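Local coordinates for protein beta-N-acetylhexosaminidase (Streptomyces plicatus, PDB 1JAK) that hydrolyses terminal beta-linked N-acetylhexosamine residues as a family 20 glycosidase, probably by substrate-assisted catalysis using the sugar's own acetamido group, at residues V19-L24 with G38-I43; V364-L369 with A375-V380; P394-Y399 with A429-G434. All blocks are in the same frame, centred on the assembly; numbering follows the deposited sequence.

Interaction 1 (V19-L24 with G38-I43)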
loop_
_atom_site.group_PDB
_atom_site.type_symbol
_atom_site.label_atom_id
_atom_site.label_comp_id
_atom_site.label_asym_id
_atom_site.label_seq_id
_atom_site.Cartn_x
_atom_site.Cartn_y
_atom_site.Cartn_z
ATOM N N VAL A 19 10.139 -12.799 -28.671
ATOM C CA VAL A 19 10.279 -12.421 -30.071
ATOM C C VAL A 19 9.245 -11.352 -30.408
ATOM O O VAL A 19 9.541 -10.380 -31.103
ATOM C CB VAL A 19 10.056 -13.636 -31.001
ATOM C CG1 VAL A 19 10.086 -13.194 -32.458
ATOM C CG2 VAL A 19 11.120 -14.690 -30.741
ATOM N N ARG A 20 8.030 -11.543 -29.904
ATOM C CA ARG A 20 6.938 -10.608 -30.146
ATOM C C ARG A 20 6.530 -9.909 -28.848
ATOM O O ARG A 20 6.810 -10.400 -27.754
ATOM C CB ARG A 20 5.744 -11.359 -30.741
ATOM C CG ARG A 20 6.076 -12.072 -32.045
ATOM C CD ARG A 20 5.378 -11.438 -33.245
ATOM N NE ARG A 20 5.467 -9.979 -33.272
ATOM C CZ ARG A 20 6.603 -9.283 -33.264
ATOM N NH1 ARG A 20 7.773 -9.905 -33.226
ATOM N NH2 ARG A 20 6.566 -7.958 -33.302
ATOM N N PRO A 21 5.864 -8.751 -28.954
ATOM C CA PRO A 21 5.443 -8.026 -27.752
ATOM C C PRO A 21 4.335 -8.739 -26.986
ATOM O O PRO A 21 3.508 -9.438 -27.576
ATOM C CB PRO A 21 4.985 -6.682 -28.307
ATOM C CG PRO A 21 4.426 -7.053 -29.639
ATOM C CD PRO A 21 5.455 -8.031 -30.172
ATOM N N THR A 22 4.325 -8.566 -25.668
ATOM C CA THR A 22 3.298 -9.187 -24.844
ATOM C C THR A 22 1.972 -8.519 -25.203
ATOM O O THR A 22 1.942 -7.342 -25.563
ATOM C CB THR A 22 3.578 -8.985 -23.337
ATOM O OG1 THR A 22 3.544 -7.587 -23.024
ATOM C CG2 THR A 22 4.947 -9.546 -22.971
ATOM N N PRO A 23 0.857 -9.265 -25.115
ATOM C CA PRO A 23 -0.463 -8.718 -25.440
ATOM C C PRO A 23 -0.760 -7.422 -24.694
ATOM O O PRO A 23 -0.396 -7.270 -23.530
ATOM C CB PRO A 23 -1.407 -9.852 -25.047
ATOM C CG PRO A 23 -0.580 -11.072 -25.323
ATOM C CD PRO A 23 0.756 -10.685 -24.737
ATOM N N LEU A 24 -1.431 -6.498 -25.373
ATOM C CA LEU A 24 -1.768 -5.202 -24.795
ATOM C C LEU A 24 -2.608 -5.290 -23.522
ATOM O O LEU A 24 -2.560 -4.394 -22.682
ATOM C CB LEU A 24 -2.500 -4.347 -25.837
ATOM C CG LEU A 24 -2.810 -2.889 -25.486
ATOM C CD1 LEU A 24 -1.511 -2.117 -25.294
ATOM C CD2 LEU A 24 -3.643 -2.258 -26.600
ATOM N N GLY A 38 -3.024 -2.757 -34.968
ATOM C CA GLY A 38 -1.865 -2.215 -35.648
ATOM C C GLY A 38 -0.537 -2.775 -35.186
ATOM O O GLY A 38 -0.478 -3.746 -34.425
ATOM N N ALA A 39 0.537 -2.151 -35.658
ATOM C CA ALA A 39 1.887 -2.567 -35.317
ATOM C C ALA A 39 2.302 -1.955 -33.985
ATOM O O ALA A 39 1.761 -0.939 -33.561
ATOM C CB ALA A 39 2.854 -2.141 -36.412
ATOM N N PRO A 40 3.279 -2.570 -33.312
ATOM C CA PRO A 40 3.747 -2.063 -32.022
ATOM C C PRO A 40 4.732 -0.917 -32.177
ATOM O O PRO A 40 5.123 -0.560 -33.293
ATOM C CB PRO A 40 4.416 -3.282 -31.414
ATOM C CG PRO A 40 5.073 -3.894 -32.617
ATOM C CD PRO A 40 3.968 -3.827 -33.659
ATOM N N TYR A 41 5.114 -0.332 -31.049
ATOM C CA TYR A 41 6.110 0.723 -31.051
ATOM C C TYR A 41 7.375 0.025 -30.592
ATOM O O TYR A 41 7.315 -0.965 -29.856
ATOM C CB TYR A 41 5.775 1.837 -30.057
ATOM C CG TYR A 41 6.888 2.860 -29.936
ATOM C CD1 TYR A 41 7.287 3.615 -31.041
ATOM C CD2 TYR A 41 7.566 3.050 -28.731
ATOM C CE1 TYR A 41 8.334 4.533 -30.950
ATOM C CE2 TYR A 41 8.615 3.966 -28.630
ATOM C CZ TYR A 41 8.994 4.702 -29.743
ATOM O OH TYR A 41 10.035 5.602 -29.657
ATOM N N ARG A 42 8.521 0.530 -31.025
ATOM C CA ARG A 42 9.785 -0.060 -30.632
ATOM C C ARG A 42 10.696 1.059 -30.161
ATOM O O ARG A 42 10.994 1.981 -30.920
ATOM C CB ARG A 42 10.429 -0.773 -31.821
ATOM C CG ARG A 42 11.610 -1.654 -31.463
ATOM C CD ARG A 42 12.434 -1.950 -32.704
ATOM N NE ARG A 42 13.290 -3.120 -32.548
ATOM C CZ ARG A 42 12.961 -4.344 -32.949
ATOM N NH1 ARG A 42 11.788 -4.564 -33.531
ATOM N NH2 ARG A 42 13.811 -5.348 -32.780
ATOM N N ILE A 43 11.117 1.003 -28.904
ATOM C CA ILE A 43 12.015 2.027 -28.391
ATOM C C ILE A 43 13.395 1.744 -28.974
ATOM O O ILE A 43 13.874 0.608 -28.915
ATOM C CB ILE A 43 12.124 1.980 -26.850
ATOM C CG1 ILE A 43 10.736 2.099 -26.217
ATOM C CG2 ILE A 43 13.023 3.110 -26.361
ATOM C CD1 ILE A 43 10.753 2.060 -24.694
#
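Two prolines, Pro21 and Pro40, meet at the rims of their rings: Pro21 CG lies 4.2 Å from Pro40 CB. The two side chains cross at about a right angle, and ring carbons alone make the touch. Arg20 adds a second, looser approach to the same proline. Its NH2 comes within 4.4 Å of Pro40 CG, which lies at the edge of the guanidinium group and near its plane. No hydrogen bond joins the segments, and only 78 Å² is buried between them, so the pairing is small. None of the touching residues is buried, which makes this a surface contact.

It belongs to the N-terminal domain of the family 20 enzyme, built on a mixed beta-sheet. Segment 38-43 carries the short strand 41-42, which pairs antiparallel with strand 145-153, while segment 19-24 is irregular chain leading toward strand 33-36.

The Arg20 side chain starts away from Pro40. Its CG is anti to the carbonyl carbon (chi1 -59°), and the bends along the chain bring the guanidinium back over the neighbouring proline, with Pro21 CD 3.1 Å above its plane, toward the rim. The two arginines on this surface remain apart, Arg20 NH2 and Arg42 NH1 being separated by 6.2 Å; any repulsion between them is probably modest. Both side chains also touch a crystal neighbour, which may influence where they settle.

Leu145 packs against Arg20, Pro21 and Arg42, thereby placing both segments on a common neighbour. Further out, backbone bonds of Tyr41 with Val146 and of Ile43 with Trp144 fix the strand side, and Leu24 is seated on Val34, Pro36 and Ile151.

Interaction 2 (V364-L369 with A375-V380). With IFG ((2R,3R,4S,5R)-2-acetamido-3,4-dihydroxy-5-hydroxymethyl-piperidine), chain F.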
loop_
_atom_site.group_PDB
_atom_site.type_symbol
_atom_site.label_atom_id
_atom_site.label_comp_id
_atom_site.label_asym_id
_atom_site.label_seq_id
_atom_site.Cartn_x
_atom_site.Cartn_y
_atom_site.Cartn_z
ATOM N N VAL A 364 -13.342 3.381 8.551
ATOM C CA VAL A 364 -12.916 2.253 9.369
ATOM C C VAL A 364 -12.363 1.181 8.450
ATOM O O VAL A 364 -12.848 0.990 7.332
ATOM C CB VAL A 364 -14.057 1.666 10.242
ATOM C CG1 VAL A 364 -14.461 2.685 11.299
ATOM C CG2 VAL A 364 -15.245 1.266 9.380
ATOM N N GLN A 365 -11.324 0.501 8.918
ATOM C CA GLN A 365 -10.682 -0.541 8.133
ATOM C C GLN A 365 -11.113 -1.912 8.635
ATOM O O GLN A 365 -10.741 -2.331 9.731
ATOM C CB GLN A 365 -9.161 -0.400 8.223
ATOM C CG GLN A 365 -8.419 -1.250 7.206
ATOM C CD GLN A 365 -6.920 -1.021 7.223
ATOM O OE1 GLN A 365 -6.431 -0.024 7.766
ATOM N NE2 GLN A 365 -6.182 -1.941 6.613
ATOM N N TYR A 366 -11.897 -2.602 7.815
ATOM C CA TYR A 366 -12.415 -3.920 8.156
ATOM C C TYR A 366 -11.416 -5.039 7.890
ATOM O O TYR A 366 -11.025 -5.274 6.741
ATOM C CB TYR A 366 -13.683 -4.197 7.354
ATOM C CG TYR A 366 -14.339 -5.503 7.713
ATOM C CD1 TYR A 366 -15.064 -5.634 8.898
ATOM C CD2 TYR A 366 -14.219 -6.616 6.884
ATOM C CE1 TYR A 366 -15.656 -6.841 9.246
ATOM C CE2 TYR A 366 -14.809 -7.832 7.223
ATOM C CZ TYR A 366 -15.526 -7.934 8.407
ATOM O OH TYR A 366 -16.116 -9.129 8.749
ATOM N N TRP A 367 -11.018 -5.737 8.949
ATOM C CA TRP A 367 -10.076 -6.838 8.808
ATOM C C TRP A 367 -10.689 -8.166 9.259
ATOM O O TRP A 367 -9.979 -9.093 9.660
ATOM C CB TRP A 367 -8.782 -6.545 9.585
ATOM C CG TRP A 367 -8.948 -6.286 11.060
ATOM C CD1 TRP A 367 -9.525 -5.195 11.648
ATOM C CD2 TRP A 367 -8.483 -7.118 12.129
ATOM N NE1 TRP A 367 -9.443 -5.295 13.020
ATOM C CE2 TRP A 367 -8.808 -6.467 13.340
ATOM C CE3 TRP A 367 -7.819 -8.351 12.181
ATOM C CZ2 TRP A 367 -8.492 -7.007 14.595
ATOM C CZ3 TRP A 367 -7.500 -8.889 13.430
ATOM C CH2 TRP A 367 -7.840 -8.215 14.619
ATOM N N GLY A 368 -12.017 -8.246 9.174
ATOM C CA GLY A 368 -12.729 -9.456 9.546
ATOM C C GLY A 368 -12.512 -10.586 8.555
ATOM O O GLY A 368 -11.769 -10.437 7.580
ATOM N N LEU A 369 -13.169 -11.718 8.795
ATOM C CA LEU A 369 -13.020 -12.901 7.947
ATOM C C LEU A 369 -14.381 -13.468 7.543
ATOM O O LEU A 369 -15.414 -13.005 8.021
ATOM C CB LEU A 369 -12.241 -13.985 8.707
ATOM C CG LEU A 369 -10.833 -13.701 9.251
ATOM C CD1 LEU A 369 -10.875 -12.656 10.355
ATOM C CD2 LEU A 369 -10.248 -14.996 9.801
ATOM N N ALA A 375 -22.951 -10.562 14.154
ATOM C CA ALA A 375 -23.117 -9.360 14.964
ATOM C C ALA A 375 -22.013 -8.356 14.658
ATOM O O ALA A 375 -22.256 -7.150 14.593
ATOM C CB ALA A 375 -23.102 -9.713 16.445
ATOM N N GLU A 376 -20.799 -8.863 14.474
ATOM C CA GLU A 376 -19.655 -8.009 14.174
ATOM C C GLU A 376 -19.762 -7.428 12.769
ATOM O O GLU A 376 -19.501 -6.244 12.561
ATOM C CB GLU A 376 -18.355 -8.803 14.310
ATOM C CG GLU A 376 -17.102 -7.942 14.257
ATOM C CD GLU A 376 -15.855 -8.708 14.651
ATOM O OE1 GLU A 376 -15.974 -9.690 15.419
ATOM O OE2 GLU A 376 -14.753 -8.320 14.210
ATOM N N LYS A 377 -20.134 -8.263 11.802
ATOM C CA LYS A 377 -20.275 -7.790 10.429
ATOM C C LYS A 377 -21.358 -6.719 10.391
ATOM O O LYS A 377 -21.220 -5.703 9.713
ATOM C CB LYS A 377 -20.666 -8.935 9.494
ATOM C CG LYS A 377 -19.633 -10.041 9.382
ATOM C CD LYS A 377 -20.047 -11.069 8.339
ATOM C CE LYS A 377 -19.036 -12.197 8.233
ATOM N NZ LYS A 377 -19.424 -13.202 7.202
ATOM N N ALA A 378 -22.435 -6.958 11.134
ATOM C CA ALA A 378 -23.557 -6.027 11.186
ATOM C C ALA A 378 -23.159 -4.664 11.736
ATOM O O ALA A 378 -23.587 -3.627 11.228
ATOM C CB ALA A 378 -24.678 -6.620 12.032
ATOM N N GLU A 379 -22.347 -4.667 12.786
ATOM C CA GLU A 379 -21.909 -3.419 13.392
ATOM C C GLU A 379 -21.161 -2.559 12.375
ATOM O O GLU A 379 -21.319 -1.339 12.344
ATOM C CB GLU A 379 -21.008 -3.717 14.586
ATOM C CG GLU A 379 -20.714 -2.519 15.453
ATOM C CD GLU A 379 -20.006 -2.913 16.728
ATOM O OE1 GLU A 379 -18.831 -3.322 16.650
ATOM O OE2 GLU A 379 -20.632 -2.825 17.807
ATOM N N VAL A 380 -20.351 -3.202 11.544
ATOM C CA VAL A 380 -19.587 -2.482 10.532
ATOM C C VAL A 380 -20.495 -2.018 9.395
ATOM O O VAL A 380 -20.368 -0.890 8.915
ATOM C CB VAL A 380 -18.448 -3.359 9.975
ATOM C CG1 VAL A 380 -17.668 -2.595 8.911
ATOM C CG2 VAL A 380 -17.519 -3.770 11.116
HETATM N N1 IFG F . -3.817 -8.699 14.146
HETATM C C2 IFG F . -3.151 -7.453 14.604
HETATM C C3 IFG F . -1.772 -7.119 13.903
HETATM C C4 IFG F . -0.894 -8.359 13.633
HETATM C C5 IFG F . -1.736 -9.396 12.888
HETATM C C6 IFG F . -1.004 -10.675 12.494
HETATM C C7 IFG F . -4.682 -6.102 13.230
HETATM C C8 IFG F . -5.609 -4.950 12.940
HETATM C C9 IFG F . -2.988 -9.817 13.669
HETATM N N2 IFG F . -4.074 -6.308 14.437
HETATM O O7 IFG F . -4.492 -6.891 12.314
HETATM O O3 IFG F . -1.050 -6.192 14.704
HETATM O O4 IFG F . -0.479 -8.906 14.884
HETATM O O6 IFG F . -1.655 -11.332 11.411
#
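Tyr366 and Val380 mark the closest approach of the backbones, their CA atoms 7.7 Å apart, where strand 364-366 runs beside helix 375-380. With CG anti to the backbone N (chi1 -176°), the Tyr366 side chain reaches out to the helix. Its CD1 rests 3.8 Å from Val380 CG2, and the Val380 CG1 methyl also adjoins this ring corner. One helical turn earlier, Lys377 passes the phenol end, its CG 3.7 Å from Tyr366 OH. The extended lysine chain continues past the carbonyl of Leu369, but its ammonium bonds to Asp370 O. Gly368 folds back over the tyrosine, its N 3.4 Å above the ring plane and over the centre. A CB here would clash with Tyr366 OH, consistent with glycine at this position.

Trp367 starts on the side away from the helix, and its indole lies in the ligand pocket. Its CG sits between the backbone N and the carbonyl carbon (chi1 58°), and one indole face receives the acetamido methyl of the inhibitor: C8 lies over the ring system, 3.6 Å from Trp367 CE2. Gln352 accepts a bond from the indole NE1 and limits its rotation.

Strand 363-366 and helix 374-385 open a beta-alpha-beta unit of the TIM barrel, with the ligand-binding tryptophan placed, as is usual in this fold, just beyond the strand's C-terminal end.

Interaction 3 (P394-Y399 with A429-G434); sequences PADRTY and AGYLPG. With IFG ((2R,3R,4S,5R)-2-acetamido-3,4-dihydroxy-5-hydroxymethyl-piperidine), chain F.
A single water oxygen joins Tyr431 to Asp396 and Arg397. It accepts from Tyr431 OH at 2.5 Å, a short bond, and from Arg397 NE at 3.1 Å, and donates to Asp396 OD1 at 2.7 Å. The water lies in the plane of both the tyrosine ring and the guanidinium group, at their edges. Direct contact comes from Pro394, which slides past the phenol end: Pro394 CG is 3.5 Å from Tyr431 CZ, and CB is close to the hydroxyl. Tyr431 reaches this place with CG anti to its own backbone N (chi1 176°). With a phenylalanine in place of Tyr431 the hydroxyl is gone, the water would probably lose one of its three partners, and Pro394 would keep only its contact with the ring carbons.

Pro394 O takes both Arg397 N and Thr398 N, 3.0 and 2.9 Å away, which curls this loop tightly. Ala395 CA then lies over one face of the Tyr399 ring, toward its rim. Tyr399 OH donates a 2.7 Å bond to the acetamido oxygen O7 of the inhibitor, placed at the edge of the ring near its plane, consistent with a role in orienting the acetamido group during substrate-assisted catalysis.

Asp396 also forms a salt bridge with Arg422, and Arg397 one with Asp370. The loop of 394-399 follows barrel strand 389-392; that of 429-434 leads from helix 420-424 to strand 440-447, with Leu432 packed on Tyr366 of strand 363-366 and on helix 374-385.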
loop_
_atom_site.group_PDB
_atom_site.type_symbol
_atom_site.label_atom_id
_atom_site.label_comp_id
_atom_site.label_asym_id
_atom_site.label_seq_id
_atom_site.Cartn_x
_atom_site.Cartn_y
_atom_site.Cartn_z
ATOM N N PRO A 394 -9.784 -7.896 4.573
ATOM C CA PRO A 394 -10.101 -9.121 5.319
ATOM C C PRO A 394 -8.840 -9.906 5.666
ATOM O O PRO A 394 -7.987 -10.130 4.809
ATOM C CB PRO A 394 -11.009 -9.893 4.359
ATOM C CG PRO A 394 -11.623 -8.801 3.502
ATOM C CD PRO A 394 -10.443 -7.900 3.256
ATOM N N ALA A 395 -8.735 -10.328 6.922
ATOM C CA ALA A 395 -7.561 -11.070 7.373
ATOM C C ALA A 395 -7.367 -12.400 6.652
ATOM O O ALA A 395 -6.249 -12.911 6.589
ATOM C CB ALA A 395 -7.636 -11.297 8.883
ATOM N N ASP A 396 -8.445 -12.966 6.116
ATOM C CA ASP A 396 -8.342 -14.230 5.399
ATOM C C ASP A 396 -8.351 -14.002 3.887
ATOM O O ASP A 396 -8.665 -14.909 3.111
ATOM C CB ASP A 396 -9.478 -15.180 5.817
ATOM C CG ASP A 396 -10.862 -14.625 5.518
ATOM O OD1 ASP A 396 -10.996 -13.409 5.263
ATOM O OD2 ASP A 396 -11.828 -15.419 5.555
ATOM N N ARG A 397 -7.994 -12.785 3.480
ATOM C CA ARG A 397 -7.947 -12.426 2.065
ATOM C C ARG A 397 -6.719 -11.601 1.686
ATOM O O ARG A 397 -5.925 -12.013 0.838
ATOM C CB ARG A 397 -9.181 -11.609 1.671
ATOM C CG ARG A 397 -10.514 -12.284 1.913
ATOM C CD ARG A 397 -10.820 -13.310 0.853
ATOM N NE ARG A 397 -12.130 -13.918 1.075
ATOM C CZ ARG A 397 -12.710 -14.765 0.234
ATOM N NH1 ARG A 397 -12.100 -15.104 -0.894
ATOM N NH2 ARG A 397 -13.897 -15.285 0.530
ATOM N N THR A 398 -6.569 -10.436 2.312
ATOM C CA THR A 398 -5.472 -9.536 1.965
ATOM C C THR A 398 -4.350 -9.317 2.976
ATOM O O THR A 398 -3.519 -8.425 2.788
ATOM C CB THR A 398 -6.021 -8.158 1.551
ATOM O OG1 THR A 398 -6.556 -7.486 2.698
ATOM C CG2 THR A 398 -7.124 -8.320 0.508
ATOM N N TYR A 399 -4.324 -10.104 4.047
ATOM C CA TYR A 399 -3.247 -9.993 5.025
ATOM C C TYR A 399 -2.079 -10.768 4.417
ATOM O O TYR A 399 -2.089 -12.001 4.374
ATOM C CB TYR A 399 -3.687 -10.601 6.363
ATOM C CG TYR A 399 -4.270 -9.583 7.317
ATOM C CD1 TYR A 399 -5.045 -8.518 6.848
ATOM C CD2 TYR A 399 -4.033 -9.669 8.689
ATOM C CE1 TYR A 399 -5.558 -7.562 7.719
ATOM C CE2 TYR A 399 -4.543 -8.717 9.572
ATOM C CZ TYR A 399 -5.300 -7.664 9.076
ATOM O OH TYR A 399 -5.773 -6.698 9.927
ATOM N N ALA A 429 -17.536 -4.725 -3.647
ATOM C CA ALA A 429 -18.885 -4.160 -3.657
ATOM C C ALA A 429 -19.967 -5.009 -2.996
ATOM O O ALA A 429 -20.943 -4.470 -2.469
ATOM C CB ALA A 429 -19.295 -3.837 -5.091
ATOM N N GLY A 430 -19.811 -6.326 -3.034
ATOM C CA GLY A 430 -20.807 -7.195 -2.427
ATOM C C GLY A 430 -20.196 -8.125 -1.400
ATOM O O GLY A 430 -20.699 -9.223 -1.154
ATOM N N TYR A 431 -19.114 -7.670 -0.783
ATOM C CA TYR A 431 -18.400 -8.463 0.206
ATOM C C TYR A 431 -19.050 -8.534 1.588
ATOM O O TYR A 431 -19.359 -9.622 2.079
ATOM C CB TYR A 431 -16.973 -7.934 0.353
ATOM C CG TYR A 431 -16.196 -8.648 1.430
ATOM C CD1 TYR A 431 -15.705 -9.935 1.222
ATOM C CD2 TYR A 431 -16.007 -8.060 2.679
ATOM C CE1 TYR A 431 -15.045 -10.624 2.235
ATOM C CE2 TYR A 431 -15.353 -8.741 3.699
ATOM C CZ TYR A 431 -14.879 -10.021 3.469
ATOM O OH TYR A 431 -14.257 -10.704 4.484
ATOM N N LEU A 432 -19.240 -7.382 2.222
ATOM C CA LEU A 432 -19.829 -7.343 3.558
ATOM C C LEU A 432 -21.352 -7.312 3.473
ATOM O O LEU A 432 -21.935 -6.353 2.968
ATOM C CB LEU A 432 -19.321 -6.114 4.318
ATOM C CG LEU A 432 -19.595 -6.072 5.823
ATOM C CD1 LEU A 432 -18.837 -7.206 6.511
ATOM C CD2 LEU A 432 -19.158 -4.729 6.388
ATOM N N PRO A 433 -22.015 -8.365 3.975
ATOM C CA PRO A 433 -23.478 -8.451 3.947
ATOM C C PRO A 433 -24.177 -7.208 4.483
ATOM O O PRO A 433 -23.869 -6.734 5.575
ATOM C CB PRO A 433 -23.766 -9.683 4.806
ATOM C CG PRO A 433 -22.568 -10.538 4.575
ATOM C CD PRO A 433 -21.438 -9.538 4.655
ATOM N N GLY A 434 -25.112 -6.683 3.700
ATOM C CA GLY A 434 -25.868 -5.514 4.116
ATOM C C GLY A 434 -25.181 -4.167 4.009
ATOM O O GLY A 434 -25.804 -3.137 4.259
HETATM N N1 IFG F . -3.817 -8.699 14.146
HETATM C C2 IFG F . -3.151 -7.453 14.604
HETATM C C3 IFG F . -1.772 -7.119 13.903
HETATM C C4 IFG F . -0.894 -8.359 13.633
HETATM C C5 IFG F . -1.736 -9.396 12.888
HETATM C C6 IFG F . -1.004 -10.675 12.494
HETATM C C7 IFG F . -4.682 -6.102 13.230
HETATM C C8 IFG F . -5.609 -4.950 12.940
HETATM C C9 IFG F . -2.988 -9.817 13.669
HETATM N N2 IFG F . -4.074 -6.308 14.437
HETATM O O7 IFG F . -4.492 -6.891 12.314
HETATM O O3 IFG F . -1.050 -6.192 14.704
HETATM O O4 IFG F . -0.479 -8.906 14.884
HETATM O O6 IFG F . -1.655 -11.332 11.411
HETATM O O HOH W 1 -13.222 -12.911 3.824
#

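Interactions 2 and 3 are buried neighbours in the catalytic barrel, their centres 9 Å apart; interaction 1 is a surface touch in the N-terminal domain, 46 and 38 Å from them between centres. The barrel pair meets directly: Gly368 O probably accepts a hydrogen bond from Ala395 N at 3.1 Å. Trp367 packs on Tyr399, and both residues meet the inhibitor's acetamido group, one by a ring face and one by a hydroxyl. Interaction 2 is strand-to-helix packing, whereas interaction 3 joins two loops by a shared water and by proline-on-tyrosine packing. None of the three has a direct hydrogen bond across; interaction 1 is proline on proline with an arginine beside it, and lacks the water bridge of interaction 3.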